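Putative S-adenosylmethionine-dependent methyltransferase (Bacteroides thetaiotaomicron, PDB 1WYZ) probably transfers methyl groups from S-adenosylmethionine, as expected of a member of the RsmI-like methyltransferase family. Local coordinates at residues I172-P175 / Y176-H179. Numbering follows the deposited sequence.
Sequences IETP and YRNH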
ATOM      1  N   ILE A 172      -3.941  11.520   6.998  1.00 35.37           N
ATOM      2  CA  ILE A 172      -2.867  12.469   6.739  1.00 39.49           C
ATOM      3  C   ILE A 172      -3.292  13.907   7.004  1.00 43.10           C
ATOM      4  O   ILE A 172      -4.485  14.192   7.178  1.00 43.26           O
ATOM      5  CB  ILE A 172      -2.371  12.366   5.290  1.00 62.78           C
ATOM      6  CG1 ILE A 172      -3.492  12.771   4.329  1.00 62.95           C
ATOM      7  CG2 ILE A 172      -1.900  10.942   5.005  1.00 64.03           C
ATOM      8  CD1 ILE A 172      -3.048  13.010   2.886  1.00 54.80           C
ATOM      9  N   GLU A 173      -2.307  14.805   7.032  1.00 37.29           N
ATOM     10  CA  GLU A 173      -2.552  16.219   7.301  1.00 41.06           C
ATOM     11  C   GLU A 173      -1.680  17.164   6.493  1.00 42.76           C
ATOM     12  O   GLU A 173      -0.527  16.857   6.188  1.00 42.72           O
ATOM     13  CB  GLU A 173      -2.341  16.517   8.785  1.00 69.91           C
ATOM     14  CG  GLU A 173      -3.629  16.823   9.530  1.00 72.99           C
ATOM     15  CD  GLU A 173      -4.289  18.116   9.070  1.00 72.98           C
ATOM     16  OE1 GLU A 173      -4.376  18.358   7.845  1.00 71.89           O
ATOM     17  OE2 GLU A 173      -4.737  18.887   9.946  1.00 73.99           O
ATOM     18  N   THR A 174      -2.238  18.326   6.161  1.00 52.44           N
ATOM     19  CA  THR A 174      -1.505  19.328   5.396  1.00 55.74           C
ATOM     20  C   THR A 174      -0.317  19.805   6.238  1.00 58.67           C
ATOM     21  O   THR A 174      -0.439  19.997   7.449  1.00 56.22           O
ATOM     22  CB  THR A 174      -2.420  20.521   5.014  1.00 80.43           C
ATOM     23  OG1 THR A 174      -1.761  21.339   4.043  1.00 81.73           O
ATOM     24  CG2 THR A 174      -2.745  21.364   6.234  1.00 80.17           C
ATOM     25  N   PRO A 175       0.843  20.009   5.596  1.00 69.30           N
ATOM     26  CA  PRO A 175       2.063  20.451   6.277  1.00 74.10           C
ATOM     27  C   PRO A 175       1.917  21.423   7.450  1.00 79.04           C
ATOM     28  O   PRO A 175       2.375  21.130   8.557  1.00 78.79           O
ATOM     29  CB  PRO A 175       2.928  20.996   5.128  1.00 74.20           C
ATOM     30  CG  PRO A 175       1.933  21.308   4.039  1.00 73.10           C
ATOM     31  CD  PRO A 175       0.991  20.145   4.139  1.00 71.32           C
ATOM     32  N   TYR A 176       1.272  22.562   7.237  1.00 56.30           N
ATOM     33  CA  TYR A 176       1.125  23.531   8.319  1.00 61.10           C
ATOM     34  C   TYR A 176       0.303  23.034   9.515  1.00 57.92           C
ATOM     35  O   TYR A 176       0.680  23.260  10.666  1.00 55.72           O
ATOM     36  CB  TYR A 176       0.515  24.825   7.774  1.00145.23           C
ATOM     37  CG  TYR A 176       1.275  26.071   8.176  1.00155.74           C
ATOM     38  CD1 TYR A 176       2.653  26.173   7.967  1.00159.80           C
ATOM     39  CD2 TYR A 176       0.617  27.155   8.752  1.00160.29           C
ATOM     40  CE1 TYR A 176       3.356  27.333   8.324  1.00162.71           C
ATOM     41  CE2 TYR A 176       1.313  28.317   9.110  1.00163.13           C
ATOM     42  CZ  TYR A 176       2.680  28.398   8.894  1.00163.87           C
ATOM     43  OH  TYR A 176       3.367  29.539   9.248  1.00167.88           O
ATOM     44  N   ARG A 177      -0.808  22.357   9.236  1.00 57.02           N
ATOM     45  CA  ARG A 177      -1.707  21.843  10.272  1.00 53.64           C
ATOM     46  C   ARG A 177      -1.162  20.721  11.176  1.00 48.84           C
ATOM     47  O   ARG A 177      -1.833  20.305  12.127  1.00 47.02           O
ATOM     48  CB  ARG A 177      -3.003  21.362   9.614  1.00 89.39           C
ATOM     49  CG  ARG A 177      -4.103  22.396   9.502  1.00 92.87           C
ATOM     50  CD  ARG A 177      -4.931  22.430  10.777  1.00 96.27           C
ATOM     51  NE  ARG A 177      -6.050  23.368  10.689  1.00100.83           N
ATOM     52  CZ  ARG A 177      -6.957  23.542  11.647  1.00103.46           C
ATOM     53  NH1 ARG A 177      -6.882  22.844  12.773  1.00106.16           N
ATOM     54  NH2 ARG A 177      -7.938  24.418  11.482  1.00106.79           N
ATOM     55  N   ASN A 178       0.045  20.246  10.890  1.00 48.33           N
ATOM     56  CA  ASN A 178       0.650  19.154  11.654  1.00 44.56           C
ATOM     57  C   ASN A 178       0.624  19.241  13.172  1.00 43.95           C
ATOM     58  O   ASN A 178       0.055  18.378  13.841  1.00 41.90           O
ATOM     59  CB  ASN A 178       2.097  18.938  11.209  1.00 62.70           C
ATOM     60  CG  ASN A 178       2.238  17.800  10.226  1.00 60.09           C
ATOM     61  OD1 ASN A 178       1.763  16.692  10.469  1.00 56.60           O
ATOM     62  ND2 ASN A 178       2.901  18.067   9.105  1.00 57.16           N
ATOM     63  N   HIS A 179       1.251  20.273  13.719  1.00 45.42           N
ATOM     64  CA  HIS A 179       1.303  20.419  15.158  1.00 45.27           C
ATOM     65  C   HIS A 179      -0.076  20.598  15.783  1.00 42.05           C
ATOM     66  O   HIS A 179      -0.304  20.181  16.918  1.00 38.81           O
ATOM     67  CB  HIS A 179       2.212  21.585  15.542  1.00112.21           C
ATOM     68  CG  HIS A 179       3.179  21.250  16.635  1.00117.29           C
ATOM     69  ND1 HIS A 179       4.325  20.514  16.415  1.00119.24           N
ATOM     70  CD2 HIS A 179       3.143  21.500  17.966  1.00119.25           C
ATOM     71  CE1 HIS A 179       4.952  20.325  17.563  1.00118.35           C
ATOM     72  NE2 HIS A 179       4.255  20.912  18.520  1.00118.27           N
TER
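E173 and R177 meet where strand 168-173 of the mixed sheet leads into helix 178-188, and the touching atoms are a carboxylate oxygen and a methylene carbon. E173 OE2 lies 3.0 Å from R177 CB. The arginine chain runs on past the carboxylate, with R177 CD 3.6 Å from E173 OE2. Its guanidinium plane is inclined 32° to the carboxylate plane. The charged ends do not pair: E173 OE2 and R177 NE stay 4.7 Å apart. OE2 instead forms a salt bridge with R151, in helix 150-165. The other oxygen, E173 OE1, accepts a bond of 2.7 Å from T174 N, which reaches it from above the carboxylate plane. A bend at chi2 folds the glutamate back and brings OE1 to T174 N. T174 adds an apolar touch, its CG2 3.4 Å from R177 CB. T174 OG1 is anti to the backbone nitrogen (chi1 -168°), which leaves the methyl to face the arginine.

N178 reaches back to the turn. Its ND2 donates to P175 O at 3.2 Å, bent at the hydrogen (136°) and tilted from both the carbonyl and amide planes. N178 N makes a weak bond to the same oxygen, at 3.4 Å. N178 also packs on C228 and F230 of strand 228-233.

With an alanine at position E173, R151 is likely to lose its carboxylate mate, and T174 N this acceptor. Polar bonds to the backbone thus hold this strand-to-helix connection, with E173 tying the turn to helix 150-165 and R177 contributing mainly its aliphatic stem.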